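Local coordinates for putative mandelate racemase (Bordetella bronchiseptica, PDB 3OZY), which is of unknown function but binds magnesium and m-xylarate and, as an enolase superfamily member, probably acts on sugar acids, at residues V68-L73 / K87-V93; I81-W85 / G282-E286; H99-A105 / Y257-A261. One frame throughout, in Å; residues are numbered along the deposited sequence.

Overall arrangement
From the N terminus, helix 58-73 comes first. Interaction 1 closes a short loop by packing its end on helix 81-97 within the N-terminal domain. Interaction 2 starts inside that loop, at 81-85, and runs far along the chain to 282-286, so interactions 1 and 2 cross. Interaction 3 begins after interaction 1 has closed. It joins the start of helix 102-122 to the start of helix 258-267 and falls wholly within the span of interaction 2. Interactions 2 and 3 both tie the N-terminal domain to the barrel, and Glu286 and Arg259 link them by a salt bridge. Interactions 1 and 3 both touch the second subunit.

Interaction 1 (V68-L73 / K87-V93); sequences VIGPQL and KVFHGEV. With MG (magnesium ion), chain D.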
ATOM      1  N   VAL A  68     -12.688   9.118   3.858  1.00  9.40           N
ATOM      2  CA  VAL A  68     -11.699   9.432   2.833  1.00  9.38           C
ATOM      3  C   VAL A  68     -12.324   9.230   1.457  1.00 10.10           C
ATOM      4  O   VAL A  68     -12.383  10.158   0.653  1.00 10.41           O
ATOM      5  CB  VAL A  68     -10.405   8.606   2.995  1.00  9.99           C
ATOM      6  CG1 VAL A  68      -9.393   8.982   1.915  1.00  9.54           C
ATOM      7  CG2 VAL A  68      -9.795   8.840   4.371  1.00 10.90           C
ATOM      8  N   ILE A  69     -12.833   8.035   1.192  1.00  8.99           N
ATOM      9  CA  ILE A  69     -13.478   7.756  -0.078  1.00  8.93           C
ATOM     10  C   ILE A  69     -14.877   8.385  -0.158  1.00 10.52           C
ATOM     11  O   ILE A  69     -15.216   9.031  -1.152  1.00 10.86           O
ATOM     12  CB  ILE A  69     -13.562   6.236  -0.314  1.00  9.44           C
ATOM     13  CG1 ILE A  69     -12.151   5.650  -0.413  1.00  8.91           C
ATOM     14  CG2 ILE A  69     -14.403   5.934  -1.546  1.00  9.88           C
ATOM     15  CD1 ILE A  69     -12.104   4.120  -0.266  1.00 11.49           C
ATOM     16  N   GLY A  70     -15.673   8.201   0.893  1.00 11.45           N
ATOM     17  CA  GLY A  70     -17.052   8.664   0.924  1.00 11.84           C
ATOM     18  C   GLY A  70     -17.292  10.084   0.426  1.00 10.56           C
ATOM     19  O   GLY A  70     -18.155  10.306  -0.425  1.00 11.51           O
ATOM     20  N   PRO A  71     -16.529  11.056   0.947  1.00 11.09           N
ATOM     21  CA  PRO A  71     -16.741  12.448   0.530  1.00 11.34           C
ATOM     22  C   PRO A  71     -16.573  12.668  -0.976  1.00 13.04           C
ATOM     23  O   PRO A  71     -17.163  13.607  -1.508  1.00 14.20           O
ATOM     24  CB  PRO A  71     -15.677  13.210   1.322  1.00 12.04           C
ATOM     25  CG  PRO A  71     -15.526  12.388   2.572  1.00 12.20           C
ATOM     26  CD  PRO A  71     -15.600  10.961   2.085  1.00 10.96           C
ATOM     27  N   GLN A  72     -15.794  11.828  -1.651  1.00 11.53           N
ATOM     28  CA  GLN A  72     -15.634  11.946  -3.098  1.00 11.65           C
ATOM     29  C   GLN A  72     -16.850  11.438  -3.860  1.00 12.03           C
ATOM     30  O   GLN A  72     -16.976  11.680  -5.061  1.00 13.08           O
ATOM     31  CB  GLN A  72     -14.400  11.179  -3.575  1.00 11.33           C
ATOM     32  CG  GLN A  72     -13.105  11.637  -2.934  1.00 12.27           C
ATOM     33  CD  GLN A  72     -12.798  13.089  -3.240  1.00 15.90           C
ATOM     34  OE1 GLN A  72     -12.927  13.542  -4.382  1.00 17.60           O
ATOM     35  NE2 GLN A  72     -12.392  13.830  -2.220  1.00 15.42           N
ATOM     36  N   LEU A  73     -17.735  10.730  -3.169  1.00 10.42           N
ATOM     37  CA  LEU A  73     -18.893  10.120  -3.806  1.00 11.04           C
ATOM     38  C   LEU A  73     -20.197  10.860  -3.528  1.00 11.28           C
ATOM     39  O   LEU A  73     -21.118  10.788  -4.329  1.00 11.09           O
ATOM     40  CB  LEU A  73     -19.048   8.660  -3.366  1.00  9.92           C
ATOM     41  CG  LEU A  73     -18.440   7.590  -4.281  1.00 13.67           C
ATOM     42  CD1 LEU A  73     -16.997   7.898  -4.626  1.00 15.08           C
ATOM     43  CD2 LEU A  73     -18.564   6.202  -3.655  1.00 14.82           C
ATOM     44  N   LYS A  87     -11.754   9.097  -9.969  1.00  8.80           N
ATOM     45  CA  LYS A  87     -11.877  10.249  -9.095  1.00  9.06           C
ATOM     46  C   LYS A  87     -11.309   9.906  -7.715  1.00  8.37           C
ATOM     47  O   LYS A  87     -10.562  10.689  -7.117  1.00  9.53           O
ATOM     48  CB  LYS A  87     -13.346  10.668  -8.971  1.00  9.83           C
ATOM     49  CG  LYS A  87     -13.530  11.908  -8.127  1.00 10.02           C
ATOM     50  CD  LYS A  87     -14.988  12.271  -7.917  1.00 10.97           C
ATOM     51  CE  LYS A  87     -15.062  13.607  -7.181  1.00 12.16           C
ATOM     52  NZ  LYS A  87     -16.427  13.920  -6.676  1.00 13.96           N
ATOM     53  N   VAL A  88     -11.653   8.727  -7.210  1.00  8.79           N
ATOM     54  CA  VAL A  88     -11.214   8.310  -5.880  1.00  9.04           C
ATOM     55  C   VAL A  88      -9.722   7.964  -5.840  1.00  7.31           C
ATOM     56  O   VAL A  88      -8.997   8.390  -4.935  1.00  8.25           O
ATOM     57  CB  VAL A  88     -12.066   7.127  -5.389  1.00  7.94           C
ATOM     58  CG1 VAL A  88     -11.446   6.462  -4.160  1.00  9.19           C
ATOM     59  CG2 VAL A  88     -13.489   7.592  -5.091  1.00  8.86           C
ATOM     60  N   PHE A  89      -9.257   7.210  -6.831  1.00  7.64           N
ATOM     61  CA  PHE A  89      -7.857   6.782  -6.852  1.00  8.29           C
ATOM     62  C   PHE A  89      -6.887   7.958  -6.954  1.00  8.03           C
ATOM     63  O   PHE A  89      -5.943   8.073  -6.172  1.00  8.58           O
ATOM     64  CB  PHE A  89      -7.627   5.789  -8.002  1.00  9.62           C
ATOM     65  CG  PHE A  89      -6.206   5.283  -8.111  1.00  8.80           C
ATOM     66  CD1 PHE A  89      -5.787   4.177  -7.378  1.00  9.89           C
ATOM     67  CD2 PHE A  89      -5.312   5.881  -8.989  1.00  9.20           C
ATOM     68  CE1 PHE A  89      -4.484   3.703  -7.488  1.00  8.86           C
ATOM     69  CE2 PHE A  89      -4.007   5.416  -9.101  1.00  9.64           C
ATOM     70  CZ  PHE A  89      -3.594   4.319  -8.354  1.00 10.15           C
ATOM     71  N   HIS A  90      -7.121   8.827  -7.933  1.00  7.89           N
ATOM     72  CA  HIS A  90      -6.228   9.961  -8.168  1.00  9.34           C
ATOM     73  C   HIS A  90      -6.469  11.102  -7.188  1.00  9.30           C
ATOM     74  O   HIS A  90      -5.539  11.836  -6.842  1.00 10.07           O
ATOM     75  CB  HIS A  90      -6.363  10.466  -9.607  1.00 10.70           C
ATOM     76  CG  HIS A  90      -5.955   9.454 -10.624  1.00 10.65           C
ATOM     77  ND1 HIS A  90      -4.639   9.091 -10.815  1.00 13.54           N
ATOM     78  CD2 HIS A  90      -6.683   8.706 -11.485  1.00 13.41           C
ATOM     79  CE1 HIS A  90      -4.573   8.168 -11.756  1.00 16.85           C
ATOM     80  NE2 HIS A  90      -5.797   7.918 -12.178  1.00 16.77           N
ATOM     81  N   GLY A  91      -7.709  11.250  -6.735  1.00  9.28           N
ATOM     82  CA  GLY A  91      -8.039  12.338  -5.832  1.00  9.87           C
ATOM     83  C   GLY A  91      -7.532  12.117  -4.423  1.00  9.94           C
ATOM     84  O   GLY A  91      -7.079  13.061  -3.775  1.00 11.11           O
ATOM     85  N   GLU A  92      -7.589  10.870  -3.952  1.00  9.69           N
ATOM     86  CA  GLU A  92      -7.250  10.548  -2.562  1.00  9.32           C
ATOM     87  C   GLU A  92      -6.366   9.326  -2.348  1.00  9.20           C
ATOM     88  O   GLU A  92      -5.359   9.402  -1.658  1.00  8.87           O
ATOM     89  CB  GLU A  92      -8.521  10.307  -1.732  1.00 10.72           C
ATOM     90  CG  GLU A  92      -9.242  11.564  -1.286  1.00 10.69           C
ATOM     91  CD  GLU A  92      -8.616  12.217  -0.062  1.00  9.91           C
ATOM     92  OE1 GLU A  92      -7.535  11.786   0.389  1.00 11.35           O
ATOM     93  OE2 GLU A  92      -9.226  13.177   0.456  1.00 11.79           O
ATOM     94  N   VAL A  93      -6.789   8.179  -2.870  1.00  9.20           N
ATOM     95  CA  VAL A  93      -6.295   6.910  -2.335  1.00  7.15           C
ATOM     96  C   VAL A  93      -4.834   6.598  -2.663  1.00  6.93           C
ATOM     97  O   VAL A  93      -4.070   6.229  -1.770  1.00  7.71           O
ATOM     98  CB  VAL A  93      -7.225   5.740  -2.728  1.00  8.46           C
ATOM     99  CG1 VAL A  93      -6.616   4.401  -2.327  1.00  9.62           C
ATOM    100  CG2 VAL A  93      -8.599   5.921  -2.087  1.00  9.21           C
TER
HETATM  101 MG    MG D 391      -6.896   6.828 -13.815  1.00 19.00          MG
HETATM  102  O   HOH W   1     -11.950  12.919   0.540  1.00 11.53           O
HETATM  103  O   HOH W   2     -18.379  14.471  -4.008  1.00 21.13           O
HETATM  104  O   HOH W   3      -7.588   8.628 -15.325  1.00 32.41           O
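Lys87 reaches across to the backbone of Gln72, and its NZ donates a hydrogen bond to Gln72 O at 2.8 Å. The lysine chain is fully extended, with CG anti to the backbone N (chi1 -177°). Its ammonium group approaches from outside the carbonyl plane, tilted by 27°. Glu76 makes a salt bridge to the same NZ, so NZ has a carbonyl and a carboxylate as partners. The side chain of Gln72 folds back at its second torsion. Its OE1 then lies 3.5 Å from Lys87 CE, while NE2 turns to Glu92. The amide of Gln72 and the carboxylate of Glu92 do not lie flat on each other; their planes are 64° apart. A water bridges them. It accepts from Gln72 NE2 and donates to Glu92 OE2 and Val68 O. Asn96 holds the other oxygen, Glu92 OE1.

These are two neighbouring helices of the N-terminal capping domain of the enolase superfamily, in which a three-stranded antiparallel sheet is followed by a helical bundle. The axes of the two segments come within 9.6 Å. Below the polar groups the packing is aliphatic. Ile69 CG1 touches two valines on the same side, 3.9 Å from Val88 CG1 and equally far from Val93 CG2. Leu73 crosses Val88 at about a right angle, with Leu73 CD1 3.6 Å from Val88 CG2. Met107 of helix 102-122 touches both Val88 and Val93. A wider pi-type turn lies at 89-93, where Val88 O accepts from both Glu92 N and Val93 N. His90 is turned away from 68-73 and binds a magnesium ion with His86. One face of its ring is covered by Phe89, whose CD2 lies over the ring centre.

Interaction 2 (I81-W85 / G282-E286); sequences INYLW and GGITE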
ATOM      1  N   ILE A  81     -19.540   4.496 -12.682  1.00  8.86           N
ATOM      2  CA  ILE A  81     -18.600   3.749 -11.854  1.00  8.40           C
ATOM      3  C   ILE A  81     -17.173   3.980 -12.326  1.00  8.70           C
ATOM      4  O   ILE A  81     -16.262   4.165 -11.519  1.00  8.00           O
ATOM      5  CB  ILE A  81     -18.910   2.245 -11.844  1.00  8.58           C
ATOM      6  CG1 ILE A  81     -20.360   2.002 -11.416  1.00  9.12           C
ATOM      7  CG2 ILE A  81     -17.948   1.517 -10.897  1.00  9.12           C
ATOM      8  CD1 ILE A  81     -20.727   0.524 -11.301  1.00  9.68           C
ATOM      9  N   ASN A  82     -16.978   3.996 -13.640  1.00  8.05           N
ATOM     10  CA  ASN A  82     -15.638   4.220 -14.176  1.00  7.76           C
ATOM     11  C   ASN A  82     -15.055   5.574 -13.777  1.00 10.59           C
ATOM     12  O   ASN A  82     -13.909   5.660 -13.306  1.00 10.04           O
ATOM     13  CB  ASN A  82     -15.646   4.040 -15.691  1.00 10.04           C
ATOM     14  CG  ASN A  82     -15.866   2.598 -16.087  1.00  8.87           C
ATOM     15  OD1 ASN A  82     -15.137   1.712 -15.642  1.00 11.92           O
ATOM     16  ND2 ASN A  82     -16.868   2.349 -16.915  1.00  9.82           N
ATOM     17  N   TYR A  83     -15.845   6.632 -13.946  1.00  8.07           N
ATOM     18  CA  TYR A  83     -15.424   7.952 -13.502  1.00  8.59           C
ATOM     19  C   TYR A  83     -15.086   7.945 -12.011  1.00  8.27           C
ATOM     20  O   TYR A  83     -14.047   8.458 -11.597  1.00  8.87           O
ATOM     21  CB  TYR A  83     -16.521   8.982 -13.793  1.00 10.03           C
ATOM     22  CG  TYR A  83     -16.276  10.320 -13.135  1.00 10.23           C
ATOM     23  CD1 TYR A  83     -15.258  11.152 -13.579  1.00 14.42           C
ATOM     24  CD2 TYR A  83     -17.061  10.754 -12.073  1.00 11.77           C
ATOM     25  CE1 TYR A  83     -15.016  12.372 -12.980  1.00 17.69           C
ATOM     26  CE2 TYR A  83     -16.830  11.987 -11.470  1.00 11.83           C
ATOM     27  CZ  TYR A  83     -15.806  12.785 -11.928  1.00 17.27           C
ATOM     28  OH  TYR A  83     -15.559  14.006 -11.338  1.00 22.19           O
ATOM     29  N   LEU A  84     -15.964   7.357 -11.204  1.00  8.31           N
ATOM     30  CA  LEU A  84     -15.794   7.413  -9.753  1.00  9.12           C
ATOM     31  C   LEU A  84     -14.566   6.646  -9.261  1.00  8.22           C
ATOM     32  O   LEU A  84     -13.923   7.061  -8.287  1.00  8.94           O
ATOM     33  CB  LEU A  84     -17.062   6.935  -9.042  1.00  9.21           C
ATOM     34  CG  LEU A  84     -18.255   7.875  -9.236  1.00  8.97           C
ATOM     35  CD1 LEU A  84     -19.523   7.236  -8.693  1.00 10.07           C
ATOM     36  CD2 LEU A  84     -18.009   9.230  -8.577  1.00 12.42           C
ATOM     37  N   TRP A  85     -14.215   5.554  -9.943  1.00  7.75           N
ATOM     38  CA  TRP A  85     -13.013   4.804  -9.576  1.00  8.03           C
ATOM     39  C   TRP A  85     -11.804   5.722  -9.658  1.00  8.05           C
ATOM     40  O   TRP A  85     -10.990   5.809  -8.736  1.00  7.83           O
ATOM     41  CB  TRP A  85     -12.812   3.596 -10.501  1.00  9.19           C
ATOM     42  CG  TRP A  85     -11.828   2.608  -9.933  1.00  8.24           C
ATOM     43  CD1 TRP A  85     -12.124   1.492  -9.201  1.00  8.97           C
ATOM     44  CD2 TRP A  85     -10.393   2.673 -10.007  1.00  8.20           C
ATOM     45  NE1 TRP A  85     -10.969   0.854  -8.828  1.00  9.75           N
ATOM     46  CE2 TRP A  85      -9.892   1.554  -9.310  1.00  8.38           C
ATOM     47  CE3 TRP A  85      -9.486   3.554 -10.610  1.00  9.27           C
ATOM     48  CZ2 TRP A  85      -8.528   1.296  -9.187  1.00  8.99           C
ATOM     49  CZ3 TRP A  85      -8.120   3.294 -10.488  1.00  9.80           C
ATOM     50  CH2 TRP A  85      -7.659   2.173  -9.779  1.00 10.16           C
ATOM     51  N   GLY A 282      -8.858  -3.690  -6.209  1.00  6.30           N
ATOM     52  CA  GLY A 282      -9.367  -2.426  -6.718  1.00  6.59           C
ATOM     53  C   GLY A 282     -10.862  -2.401  -6.997  1.00  9.26           C
ATOM     54  O   GLY A 282     -11.426  -1.322  -7.206  1.00 12.61           O
ATOM     55  N   GLY A 283     -11.525  -3.559  -7.008  1.00  7.08           N
ATOM     56  CA  GLY A 283     -12.957  -3.595  -7.274  1.00  8.30           C
ATOM     57  C   GLY A 283     -13.303  -4.552  -8.394  1.00  6.98           C
ATOM     58  O   GLY A 283     -12.413  -5.149  -8.997  1.00  8.28           O
ATOM     59  N   ILE A 284     -14.595  -4.720  -8.660  1.00  7.35           N
ATOM     60  CA  ILE A 284     -15.011  -5.383  -9.887  1.00  7.78           C
ATOM     61  C   ILE A 284     -14.418  -4.653 -11.105  1.00  8.06           C
ATOM     62  O   ILE A 284     -13.922  -5.281 -12.032  1.00  8.06           O
ATOM     63  CB  ILE A 284     -16.548  -5.450  -9.952  1.00  7.72           C
ATOM     64  CG1 ILE A 284     -17.042  -6.560  -9.012  1.00  9.31           C
ATOM     65  CG2 ILE A 284     -17.020  -5.668 -11.379  1.00  9.78           C
ATOM     66  CD1 ILE A 284     -18.567  -6.605  -8.827  1.00  9.07           C
ATOM     67  N   THR A 285     -14.439  -3.326 -11.081  1.00  7.90           N
ATOM     68  CA  THR A 285     -13.891  -2.541 -12.188  1.00  8.15           C
ATOM     69  C   THR A 285     -12.438  -2.926 -12.485  1.00  8.96           C
ATOM     70  O   THR A 285     -12.051  -3.141 -13.639  1.00  8.66           O
ATOM     71  CB  THR A 285     -13.992  -1.046 -11.871  1.00  7.93           C
ATOM     72  OG1 THR A 285     -15.360  -0.728 -11.585  1.00  8.71           O
ATOM     73  CG2 THR A 285     -13.496  -0.195 -13.041  1.00 10.52           C
ATOM     74  N   GLU A 286     -11.643  -3.046 -11.432  1.00  6.46           N
ATOM     75  CA  GLU A 286     -10.227  -3.342 -11.599  1.00  7.85           C
ATOM     76  C   GLU A 286      -9.975  -4.825 -11.919  1.00  8.27           C
ATOM     77  O   GLU A 286      -9.135  -5.153 -12.764  1.00  8.01           O
ATOM     78  CB  GLU A 286      -9.449  -2.893 -10.362  1.00  9.49           C
ATOM     79  CG  GLU A 286      -7.930  -2.899 -10.534  1.00  8.19           C
ATOM     80  CD  GLU A 286      -7.417  -1.822 -11.482  1.00  9.26           C
ATOM     81  OE1 GLU A 286      -8.219  -1.030 -12.026  1.00 10.01           O
ATOM     82  OE2 GLU A 286      -6.189  -1.783 -11.697  1.00  9.56           O
TER
HETATM   83  O   HOH W   4     -16.465  -0.041 -14.215  1.00 18.95           O
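Trp85 drives its indole N-H into the backbone of Gly282. The bond from Trp85 NE1 to Gly282 O is 2.8 Å long and fairly straight, at 160°. The oxygen lies almost in the indole plane, so the pyrrole edge of the ring does the touching. The torsion at Trp85 CB places CG anti to the backbone N (chi1 -164°), which sends the ring out from helix 81-97 toward the glycine. Glu286 lies over the rim of one face of the indole. Its carboxylate is nearly parallel to the ring, the planes 8° apart, with Glu286 OE1 3.6 Å above the indole plane. Arg259 holds OE1 in a salt bridge, which probably eases the burial of a negative charge against the ring. Phe89 also meets the Trp85 ring, with planes not far from parallel. Ile81 is buried too, and its CG2 comes 3.5 Å from Thr285 OG1. This is the tight part of the contact. Gly282 and Gly283 have backbone angles that call for glycine, and Gly283 is the N-cap of the helix that follows.

The side toward Asn82 is looser and wetter. Thr285 CG2 lies 3.6 Å from Asn82 OD1. Asn82 is exposed and makes no direct hydrogen bond here. A water links the two residues instead, donating to Asn82 OD1 at 2.6 Å and to Thr285 OG1 at 2.9 Å. Thr285 OG1 also has hydrogen bonds with Asp111 and Trp115 of helix 102-122. The contact therefore joins the start of a capping-domain helix to the turn after strand 273-274 and the barrel helix 284-296. It belongs to the interface between capping domain and beta-alpha barrel that characterises the enolase superfamily.

Interaction 3 (H99-A105 / Y257-A261); sequences HRSVGIA and YTRNA
The backbones of Arg100 and Tyr257 approach with their CA atoms 5.1 Å apart, close to the start of helix 102-122. The two side chains run past each other in opposite directions. The Tyr257 ring slides under the start of helix 102-122. Ser101 N lies 3.9 Å above one face of the ring, toward its rim, and this buried nitrogen has no hydrogen-bond partner in the model. Ile104 CB packs 3.7 Å from Tyr257 CD1. The phenol OH is hydrogen-bonded to Tyr56 OH. Arg100 bends at its second torsion (-70°), and its CD lies 3.1 Å from Tyr257 O. Both faces of its guanidinium have a neighbour near the rim: His99 CE1 on one, Ala261 N, 3.7 Å above the plane, on the opposite one. Asn260 CB is 3.4 Å from Arg100 NH2. At the guanidinium edge, in its plane, a water accepts from Arg100 NH1 and from Tyr257 N, each at 3.1 Å. Ser101 is the N-cap of its helix, with weak bonds to its OG from Gly103 N and Ile104 N, and OG is also hydrogen-bonded to Gly98 O.

No direct hydrogen bond or ion pair joins the two segments. Van der Waals packing of Tyr257 and Arg100 and one water join barrel and capping domain. The charge of Arg100 meets Asp233 of the second subunit, so its placement probably depends on the dimer.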
ATOM      1  N   HIS A  99      -0.264   3.463  -2.787  1.00  6.45           N
ATOM      2  CA  HIS A  99      -0.723   2.886  -4.044  1.00  6.41           C
ATOM      3  C   HIS A  99      -1.026   1.373  -4.005  1.00  6.83           C
ATOM      4  O   HIS A  99      -1.758   0.896  -4.869  1.00  6.82           O
ATOM      5  CB  HIS A  99       0.235   3.242  -5.192  1.00  6.44           C
ATOM      6  CG  HIS A  99       1.584   2.593  -5.106  1.00  5.40           C
ATOM      7  ND1 HIS A  99       2.248   2.129  -6.222  1.00  6.57           N
ATOM      8  CD2 HIS A  99       2.400   2.341  -4.054  1.00  6.66           C
ATOM      9  CE1 HIS A  99       3.412   1.616  -5.861  1.00  6.56           C
ATOM     10  NE2 HIS A  99       3.527   1.728  -4.549  1.00  7.26           N
ATOM     11  N   ARG A 100      -0.481   0.634  -3.028  1.00  5.99           N
ATOM     12  CA  ARG A 100      -0.752  -0.812  -2.902  1.00  5.44           C
ATOM     13  C   ARG A 100      -1.113  -1.102  -1.451  1.00  6.87           C
ATOM     14  O   ARG A 100      -0.285  -1.567  -0.664  1.00  7.38           O
ATOM     15  CB  ARG A 100       0.451  -1.648  -3.358  1.00  6.65           C
ATOM     16  CG  ARG A 100       1.092  -1.178  -4.682  1.00  7.05           C
ATOM     17  CD  ARG A 100       0.203  -1.448  -5.913  1.00  6.94           C
ATOM     18  NE  ARG A 100       0.834  -0.885  -7.113  1.00  7.02           N
ATOM     19  CZ  ARG A 100       1.845  -1.444  -7.767  1.00  7.69           C
ATOM     20  NH1 ARG A 100       2.317  -2.620  -7.383  1.00  7.97           N
ATOM     21  NH2 ARG A 100       2.380  -0.830  -8.825  1.00  8.46           N
ATOM     22  N   SER A 101      -2.363  -0.822  -1.100  1.00  7.47           N
ATOM     23  CA  SER A 101      -2.686  -0.595   0.296  1.00  6.90           C
ATOM     24  C   SER A 101      -4.083  -1.037   0.684  1.00  7.42           C
ATOM     25  O   SER A 101      -4.930  -1.338  -0.160  1.00  6.51           O
ATOM     26  CB  SER A 101      -2.599   0.907   0.572  1.00  6.57           C
ATOM     27  OG  SER A 101      -3.678   1.574  -0.079  1.00  6.91           O
ATOM     28  N   VAL A 102      -4.320  -1.021   1.993  1.00  6.85           N
ATOM     29  CA  VAL A 102      -5.658  -1.150   2.549  1.00  7.45           C
ATOM     30  C   VAL A 102      -6.641  -0.132   1.939  1.00  6.97           C
ATOM     31  O   VAL A 102      -7.845  -0.387   1.892  1.00  7.59           O
ATOM     32  CB  VAL A 102      -5.618  -1.035   4.098  1.00  7.06           C
ATOM     33  CG1 VAL A 102      -5.111   0.337   4.537  1.00  8.17           C
ATOM     34  CG2 VAL A 102      -6.967  -1.361   4.715  1.00  8.31           C
ATOM     35  N   GLY A 103      -6.142   1.017   1.473  1.00  6.57           N
ATOM     36  CA  GLY A 103      -7.008   1.970   0.798  1.00  7.10           C
ATOM     37  C   GLY A 103      -7.548   1.431  -0.520  1.00  7.25           C
ATOM     38  O   GLY A 103      -8.674   1.741  -0.919  1.00  6.96           O
ATOM     39  N   ILE A 104      -6.741   0.630  -1.208  1.00  7.25           N
ATOM     40  CA  ILE A 104      -7.196  -0.020  -2.436  1.00  7.26           C
ATOM     41  C   ILE A 104      -8.268  -1.077  -2.127  1.00  6.78           C
ATOM     42  O   ILE A 104      -9.251  -1.197  -2.861  1.00  6.95           O
ATOM     43  CB  ILE A 104      -6.009  -0.637  -3.224  1.00  6.89           C
ATOM     44  CG1 ILE A 104      -4.937   0.428  -3.534  1.00  7.22           C
ATOM     45  CG2 ILE A 104      -6.508  -1.325  -4.495  1.00  7.27           C
ATOM     46  CD1 ILE A 104      -5.375   1.490  -4.564  1.00  8.77           C
ATOM     47  N   ALA A 105      -8.088  -1.819  -1.032  1.00  6.61           N
ATOM     48  CA  ALA A 105      -9.127  -2.745  -0.588  1.00  6.72           C
ATOM     49  C   ALA A 105     -10.410  -1.978  -0.248  1.00  5.94           C
ATOM     50  O   ALA A 105     -11.500  -2.365  -0.660  1.00  6.59           O
ATOM     51  CB  ALA A 105      -8.643  -3.576   0.604  1.00  7.20           C
ATOM     52  N   TYR A 257      -1.839  -5.384  -5.554  1.00  6.37           N
ATOM     53  CA  TYR A 257      -2.908  -4.410  -5.739  1.00  6.77           C
ATOM     54  C   TYR A 257      -2.841  -3.702  -7.084  1.00  7.05           C
ATOM     55  O   TYR A 257      -1.776  -3.226  -7.492  1.00  6.60           O
ATOM     56  CB  TYR A 257      -2.855  -3.371  -4.614  1.00  7.30           C
ATOM     57  CG  TYR A 257      -3.158  -3.970  -3.261  1.00  5.94           C
ATOM     58  CD1 TYR A 257      -4.462  -4.001  -2.770  1.00  6.66           C
ATOM     59  CD2 TYR A 257      -2.146  -4.515  -2.467  1.00  7.20           C
ATOM     60  CE1 TYR A 257      -4.749  -4.560  -1.541  1.00  6.86           C
ATOM     61  CE2 TYR A 257      -2.430  -5.085  -1.230  1.00  6.89           C
ATOM     62  CZ  TYR A 257      -3.736  -5.098  -0.774  1.00  7.09           C
ATOM     63  OH  TYR A 257      -4.061  -5.653   0.449  1.00  8.06           O
ATOM     64  N   THR A 258      -4.003  -3.600  -7.730  1.00  6.12           N
ATOM     65  CA  THR A 258      -4.199  -2.952  -9.037  1.00  6.46           C
ATOM     66  C   THR A 258      -3.555  -3.720 -10.177  1.00  7.06           C
ATOM     67  O   THR A 258      -2.688  -4.579  -9.979  1.00  7.35           O
ATOM     68  CB  THR A 258      -3.715  -1.468  -9.110  1.00  7.17           C
ATOM     69  OG1 THR A 258      -2.300  -1.425  -9.351  1.00  7.50           O
ATOM     70  CG2 THR A 258      -4.094  -0.679  -7.856  1.00  9.08           C
ATOM     71  N   ARG A 259      -3.969  -3.370 -11.389  1.00  6.69           N
ATOM     72  CA  ARG A 259      -3.395  -3.983 -12.572  1.00  6.91           C
ATOM     73  C   ARG A 259      -1.896  -3.694 -12.693  1.00  6.97           C
ATOM     74  O   ARG A 259      -1.181  -4.422 -13.384  1.00  8.87           O
ATOM     75  CB  ARG A 259      -4.119  -3.496 -13.825  1.00  8.12           C
ATOM     76  CG  ARG A 259      -3.800  -2.072 -14.217  1.00  9.28           C
ATOM     77  CD  ARG A 259      -4.761  -1.610 -15.299  1.00 12.50           C
ATOM     78  NE  ARG A 259      -6.094  -1.342 -14.755  1.00 13.01           N
ATOM     79  CZ  ARG A 259      -7.156  -1.032 -15.494  1.00 15.40           C
ATOM     80  NH1 ARG A 259      -7.064  -0.983 -16.818  1.00 17.47           N
ATOM     81  NH2 ARG A 259      -8.315  -0.784 -14.909  1.00 14.21           N
ATOM     82  N   ASN A 260      -1.421  -2.642 -12.030  1.00  6.96           N
ATOM     83  CA  ASN A 260      -0.005  -2.284 -12.122  1.00  7.58           C
ATOM     84  C   ASN A 260       0.903  -3.356 -11.533  1.00  6.40           C
ATOM     85  O   ASN A 260       1.978  -3.639 -12.064  1.00  7.42           O
ATOM     86  CB  ASN A 260       0.247  -0.952 -11.419  1.00  7.57           C
ATOM     87  CG  ASN A 260      -0.632   0.146 -11.945  1.00  8.67           C
ATOM     88  OD1 ASN A 260      -1.488   0.688 -11.231  1.00 13.88           O
ATOM     89  ND2 ASN A 260      -0.446   0.475 -13.207  1.00  8.12           N
ATOM     90  N   ALA A 261       0.473  -3.956 -10.425  1.00  6.27           N
ATOM     91  CA  ALA A 261       1.258  -5.014  -9.794  1.00  6.48           C
ATOM     92  C   ALA A 261       1.382  -6.206 -10.733  1.00  6.97           C
ATOM     93  O   ALA A 261       2.464  -6.767 -10.928  1.00  6.88           O
ATOM     94  CB  ALA A 261       0.609  -5.452  -8.483  1.00  8.62           C
TER
HETATM   95  O   HOH W   5       1.130  -4.662  -5.406  1.00  6.75           O